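Local structure of putative diguanylate cyclase (GGDEF) with PAS/PAC domain (Rhodopseudomonas palustris, 3LIF) at residues M194-K199 / V233-R238; Y208-S213 / G217-L222. The protein probably makes cyclic di-GMP from two GTP molecules, under the control of an extracellular PDC-fold sensor domain, the part described here. All coordinates share one frame; numbering follows the deposited sequence.

Interaction 1 (M194-K199 / V233-R238)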
loop_
_atom_site.group_PDB
_atom_site.type_symbol
_atom_site.label_atom_id
_atom_site.label_comp_id
_atom_site.label_asym_id
_atom_site.label_seq_id
_atom_site.Cartn_x
_atom_site.Cartn_y
_atom_site.Cartn_z
HETATM N N MSE A 194 15.087 8.552 7.166
HETATM C CA MSE A 194 15.892 8.311 5.977
HETATM C C MSE A 194 16.118 9.616 5.134
HETATM O O MSE A 194 15.283 10.552 5.059
HETATM C CB MSE A 194 15.251 7.217 5.073
HETATM C CG MSE A 194 15.492 5.726 5.432
HETATM SE SE MSE A 194 14.411 4.742 4.248
HETATM C CE MSE A 194 13.542 4.017 5.768
ATOM N N VAL A 195 17.244 9.614 4.462
ATOM C CA VAL A 195 17.622 10.663 3.596
ATOM C C VAL A 195 16.554 10.819 2.527
ATOM O O VAL A 195 16.226 11.968 2.107
ATOM C CB VAL A 195 19.011 10.311 2.944
ATOM C CG1 VAL A 195 19.261 11.101 1.710
ATOM C CG2 VAL A 195 20.127 10.557 3.965
ATOM N N LEU A 196 16.057 9.678 2.037
ATOM C CA LEU A 196 14.954 9.669 1.081
ATOM C C LEU A 196 13.869 10.704 1.438
ATOM O O LEU A 196 13.354 11.417 0.553
ATOM C CB LEU A 196 14.303 8.300 1.140
ATOM C CG LEU A 196 13.731 7.720 -0.136
ATOM C CD1 LEU A 196 12.594 6.771 0.253
ATOM C CD2 LEU A 196 13.355 8.774 -1.242
ATOM N N PHE A 197 13.519 10.772 2.732
ATOM C CA PHE A 197 12.473 11.682 3.135
ATOM C C PHE A 197 12.988 13.034 3.616
ATOM O O PHE A 197 12.302 14.053 3.410
ATOM C CB PHE A 197 11.490 11.036 4.136
ATOM C CG PHE A 197 10.805 9.806 3.591
ATOM C CD1 PHE A 197 9.654 9.917 2.817
ATOM C CD2 PHE A 197 11.331 8.534 3.816
ATOM C CE1 PHE A 197 9.025 8.794 2.300
ATOM C CE2 PHE A 197 10.703 7.394 3.308
ATOM C CZ PHE A 197 9.578 7.522 2.523
ATOM N N GLN A 198 14.165 13.068 4.244
ATOM C CA GLN A 198 14.721 14.328 4.714
ATOM C C GLN A 198 15.191 15.258 3.570
ATOM O O GLN A 198 14.952 16.467 3.628
ATOM C CB GLN A 198 15.825 14.087 5.700
ATOM C CG GLN A 198 15.350 13.415 7.024
ATOM C CD GLN A 198 14.327 14.261 7.776
ATOM O OE1 GLN A 198 13.275 13.790 8.111
ATOM N NE2 GLN A 198 14.664 15.514 8.068
ATOM N N LYS A 199 15.794 14.731 2.491
ATOM C CA LYS A 199 16.344 15.637 1.453
ATOM C C LYS A 199 15.923 15.256 0.013
ATOM O O LYS A 199 15.477 16.108 -0.768
ATOM C CB LYS A 199 17.867 15.714 1.616
ATOM C CG LYS A 199 18.368 16.089 3.057
ATOM C CD LYS A 199 19.139 17.350 2.897
ATOM C CE LYS A 199 18.905 18.453 3.948
ATOM N NZ LYS A 199 19.658 18.178 5.178
ATOM N N VAL A 233 5.675 5.833 -2.310
ATOM C CA VAL A 233 6.947 5.951 -3.004
ATOM C C VAL A 233 7.470 4.538 -3.195
ATOM O O VAL A 233 7.213 3.678 -2.370
ATOM C CB VAL A 233 7.947 6.686 -2.123
ATOM C CG1 VAL A 233 9.240 6.997 -2.892
ATOM C CG2 VAL A 233 7.314 7.953 -1.632
ATOM N N VAL A 234 8.196 4.263 -4.264
ATOM C CA VAL A 234 8.813 2.935 -4.342
ATOM C C VAL A 234 10.286 3.166 -4.337
ATOM O O VAL A 234 10.740 4.218 -4.832
ATOM C CB VAL A 234 8.479 2.222 -5.641
ATOM C CG1 VAL A 234 7.045 1.743 -5.618
ATOM C CG2 VAL A 234 8.707 3.177 -6.830
ATOM N N THR A 235 11.050 2.220 -3.796
ATOM C CA THR A 235 12.509 2.323 -3.910
ATOM C C THR A 235 13.085 0.990 -4.365
ATOM O O THR A 235 12.548 -0.025 -3.970
ATOM C CB THR A 235 13.132 2.669 -2.569
ATOM O OG1 THR A 235 12.955 1.569 -1.657
ATOM C CG2 THR A 235 12.515 3.961 -1.971
ATOM N N VAL A 236 14.142 0.995 -5.201
ATOM C CA VAL A 236 14.931 -0.212 -5.551
ATOM C C VAL A 236 16.356 0.071 -5.203
ATOM O O VAL A 236 16.872 1.116 -5.577
ATOM C CB VAL A 236 15.126 -0.434 -7.063
ATOM C CG1 VAL A 236 15.011 -1.882 -7.378
ATOM C CG2 VAL A 236 14.208 0.335 -7.897
ATOM N N ALA A 237 17.033 -0.892 -4.596
ATOM C CA ALA A 237 18.445 -0.729 -4.252
ATOM C C ALA A 237 19.245 -1.986 -4.541
ATOM O O ALA A 237 18.697 -3.086 -4.548
ATOM C CB ALA A 237 18.589 -0.373 -2.822
ATOM N N ARG A 238 20.535 -1.804 -4.816
ATOM C CA ARG A 238 21.503 -2.912 -4.890
ATOM C C ARG A 238 22.873 -2.508 -4.375
ATOM O O ARG A 238 23.286 -1.376 -4.553
ATOM C CB ARG A 238 21.599 -3.527 -6.310
ATOM C CG ARG A 238 22.137 -2.679 -7.448
ATOM C CD ARG A 238 22.711 -3.564 -8.632
ATOM N NE ARG A 238 21.717 -4.218 -9.527
ATOM C CZ ARG A 238 21.363 -3.780 -10.762
ATOM N NH1 ARG A 238 21.895 -2.691 -11.311
ATOM N NH2 ARG A 238 20.460 -4.421 -11.486
#

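Interaction 2 (Y208-S213 / G217-L222)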
loop_
_atom_site.group_PDB
_atom_site.type_symbol
_atom_site.label_atom_id
_atom_site.label_comp_id
_atom_site.label_asym_id
_atom_site.label_seq_id
_atom_site.Cartn_x
_atom_site.Cartn_y
_atom_site.Cartn_z
ATOM N N TYR A 208 17.748 9.124 -7.905
ATOM C CA TYR A 208 18.858 8.090 -7.738
ATOM C C TYR A 208 20.148 8.450 -6.998
ATOM O O TYR A 208 20.756 9.410 -7.345
ATOM C CB TYR A 208 19.313 7.664 -9.109
ATOM C CG TYR A 208 20.272 6.500 -9.207
ATOM C CD1 TYR A 208 19.796 5.184 -9.271
ATOM C CD2 TYR A 208 21.657 6.714 -9.334
ATOM C CE1 TYR A 208 20.679 4.088 -9.409
ATOM C CE2 TYR A 208 22.564 5.636 -9.467
ATOM C CZ TYR A 208 22.062 4.321 -9.511
ATOM O OH TYR A 208 22.920 3.259 -9.643
ATOM N N TYR A 209 20.633 7.673 -6.035
ATOM C CA TYR A 209 21.790 8.151 -5.252
ATOM C C TYR A 209 22.420 7.124 -4.331
ATOM O O TYR A 209 21.929 6.017 -4.188
ATOM C CB TYR A 209 21.429 9.383 -4.412
ATOM C CG TYR A 209 20.356 9.128 -3.386
ATOM C CD1 TYR A 209 20.675 8.676 -2.126
ATOM C CD2 TYR A 209 19.014 9.315 -3.695
ATOM C CE1 TYR A 209 19.683 8.413 -1.208
ATOM C CE2 TYR A 209 18.023 9.048 -2.777
ATOM C CZ TYR A 209 18.351 8.607 -1.537
ATOM O OH TYR A 209 17.349 8.330 -0.606
ATOM N N LEU A 210 23.496 7.468 -3.663
ATOM C CA LEU A 210 24.176 6.425 -2.923
ATOM C C LEU A 210 23.823 6.518 -1.469
ATOM O O LEU A 210 23.762 7.587 -0.958
ATOM C CB LEU A 210 25.682 6.548 -3.102
ATOM C CG LEU A 210 26.430 5.461 -2.320
ATOM C CD1 LEU A 210 26.947 4.321 -3.204
ATOM C CD2 LEU A 210 27.575 6.111 -1.502
ATOM N N THR A 211 23.593 5.419 -0.773
ATOM C CA THR A 211 23.069 5.553 0.586
ATOM C C THR A 211 23.289 4.280 1.397
ATOM O O THR A 211 23.837 3.300 0.911
ATOM C CB THR A 211 21.562 5.903 0.532
ATOM O OG1 THR A 211 21.143 6.321 1.810
ATOM C CG2 THR A 211 20.746 4.710 0.165
ATOM N N VAL A 212 22.900 4.275 2.657
ATOM C CA VAL A 212 23.127 3.091 3.460
ATOM C C VAL A 212 21.766 2.433 3.739
ATOM O O VAL A 212 20.833 3.084 4.149
ATOM C CB VAL A 212 23.826 3.419 4.828
ATOM C CG1 VAL A 212 23.966 2.155 5.659
ATOM C CG2 VAL A 212 25.172 4.072 4.661
ATOM N N SER A 213 21.653 1.132 3.537
ATOM C CA SER A 213 20.431 0.450 3.839
ATOM C C SER A 213 20.229 0.459 5.312
ATOM O O SER A 213 21.116 0.121 6.088
ATOM C CB SER A 213 20.479 -0.998 3.373
ATOM O OG SER A 213 19.385 -1.728 3.917
ATOM N N GLY A 217 22.478 -2.446 6.600
ATOM C CA GLY A 217 23.702 -1.732 6.873
ATOM C C GLY A 217 24.614 -1.639 5.679
ATOM O O GLY A 217 25.670 -1.065 5.761
ATOM N N LEU A 218 24.235 -2.163 4.542
ATOM C CA LEU A 218 25.163 -2.124 3.438
ATOM C C LEU A 218 25.080 -0.827 2.672
ATOM O O LEU A 218 24.061 -0.153 2.700
ATOM C CB LEU A 218 24.889 -3.264 2.468
ATOM C CG LEU A 218 25.214 -4.607 3.065
ATOM C CD1 LEU A 218 24.649 -5.682 2.184
ATOM C CD2 LEU A 218 26.722 -4.658 3.143
ATOM N N THR A 219 26.148 -0.505 1.955
ATOM C CA THR A 219 26.150 0.620 1.069
ATOM C C THR A 219 25.507 0.205 -0.234
ATOM O O THR A 219 25.865 -0.846 -0.762
ATOM C CB THR A 219 27.578 1.005 0.732
ATOM O OG1 THR A 219 28.165 1.644 1.855
ATOM C CG2 THR A 219 27.629 2.008 -0.421
ATOM N N LYS A 220 24.586 1.016 -0.772
ATOM C CA LYS A 220 24.074 0.745 -2.095
ATOM C C LYS A 220 23.600 1.952 -2.827
ATOM O O LYS A 220 23.354 2.995 -2.229
ATOM C CB LYS A 220 22.948 -0.260 -2.060
ATOM C CG LYS A 220 22.435 -0.595 -0.710
ATOM C CD LYS A 220 21.572 -1.852 -0.793
ATOM C CE LYS A 220 21.820 -2.714 0.422
ATOM N NZ LYS A 220 20.686 -3.652 0.619
ATOM N N TYR A 221 23.541 1.799 -4.146
ATOM C CA TYR A 221 22.840 2.727 -4.990
ATOM C C TYR A 221 21.347 2.432 -4.904
ATOM O O TYR A 221 20.938 1.267 -4.969
ATOM C CB TYR A 221 23.285 2.598 -6.435
ATOM C CG TYR A 221 24.559 3.312 -6.695
ATOM C CD1 TYR A 221 25.778 2.699 -6.434
ATOM C CD2 TYR A 221 24.564 4.621 -7.171
ATOM C CE1 TYR A 221 26.981 3.341 -6.650
ATOM C CE2 TYR A 221 25.795 5.297 -7.410
ATOM C CZ TYR A 221 27.003 4.641 -7.140
ATOM O OH TYR A 221 28.235 5.270 -7.359
ATOM N N LEU A 222 20.562 3.504 -4.766
ATOM C CA LEU A 222 19.122 3.462 -4.617
ATOM C C LEU A 222 18.423 4.375 -5.628
ATOM O O LEU A 222 18.784 5.595 -5.864
ATOM C CB LEU A 222 18.742 3.908 -3.199
ATOM C CG LEU A 222 17.242 4.013 -2.801
ATOM C CD1 LEU A 222 17.093 3.843 -1.324
ATOM C CD2 LEU A 222 16.587 5.308 -3.265
HETATM O O HOH W 1 18.011 -2.193 1.673
#

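Interaction 1 (M194-K199 / V233-R238)
Leu196, in the first turn of helix 195-203, stands over Thr235 of strand 232-239, their CA atoms 9.2 Å apart, so side chains alone bridge the gap between helix and strand. The turn begins at selenomethionine Met194, the N-cap residue, whose carbonyl O receives both Phe197 N and Gln198 N; a wider pi-type turn follows at 196-199. Leu196 points at the strand and its CD1 meets Thr235 CG2 at 3.6 Å, the two side chains crossing obliquely. With chi1 at 67°, Thr235 places OG1 between its backbone N and carbonyl carbon, which leaves the methyl beside the backbone N for the leucine. Phe197 leaves the helix to one side, but its ring reaches back so that CE1 comes to 4.4 Å from Val233 CG2, a looser, oblique approach. Tyr224 of the neighbouring strand touches Leu196 and Thr235, and Leu172 on the other flanking strand touches Phe197 and Thr235. Val234 and Val236 turn to the other face of the sheet, against the long helix 5-47. The central strand of an antiparallel sheet, with a helix on each face, is characteristic of the PDC (Cache) sensor fold.

Interaction 2 (Y208-S213 / G217-L222)
Leu210 meets Tyr221 because its CG lies opposite the backbone N (chi1 180°), which carries the branch across to the partner strand and lays CD1 over one face of the tyrosine ring. This CH-pi contact measures 3.9 Å from Leu210 CD1 to the centroid of the Tyr221 ring, and the methyl is offset toward the rim. The same Leu210 CD1 touches Thr219 CG2 at 3.7 Å. Tyr208, also extended away from its backbone N (chi1 -171°), swings its ring toward Tyr221; the planes are 25° from parallel but slid apart, with centroids of the Tyr208 and Tyr221 rings 5.4 Å apart and little overlap. On the other face of the hairpin, Tyr209 runs alongside Leu222, pointing the same way, with CE2 4.0 Å from Leu222 CD2, while Thr211 CG2 lies against Leu222 CB.

Two hydrogen-bonded pairs, Tyr209 with Leu222 and Thr211 with Lys220, alternate with the non-hydrogen-bonded pairs Leu210-Tyr221 and Val212-Thr219. Beyond them Ser213 N donates to Leu218 O at 2.9 Å, and Gly217 N reaches Ser213 O from above the carbonyl plane. The turn is knitted further by Ser213 OG, bonded to the backbone N atoms of Phe215 and Asp216, and by an Asx turn from Asp216 to Leu218 N. Lys220 bends at chi3 so that CE packs 3.7 Å from Ser213 CB; its ammonium group forms a salt bridge with Asp216, donates to Gly166 O, and shares a water with Ser213 OG, the water lying 3.2 Å from Lys220 NZ. The chemistry is thus split: backbone hydrogen bonds join the strands, with apolar and aromatic contacts on both faces, whereas near the turn a buried lysine has several polar partners, and Asp216 probably favours its charged form.

In the fold
From the N terminus, the long helix 5-47 first supplies a backing that touches side chains of both interactions. The chain later enters helix 195-203, half of interaction 1, and passes directly into strand 206-212. Interaction 2 closes the short hairpin to strand 219-226, and the next strand, 232-239, returns to the helix, so interaction 2 is nested within the loop closed by interaction 1. Their centres lie about 9 Å apart. A probable hydrogen bond of 3.1 Å from Arg238 N to Tyr221 O joins the two sites through adjacent strands, and Tyr209 packs on Leu196. Together they tie the sheet's edge hairpin, its central strand and the covering helix into one unit.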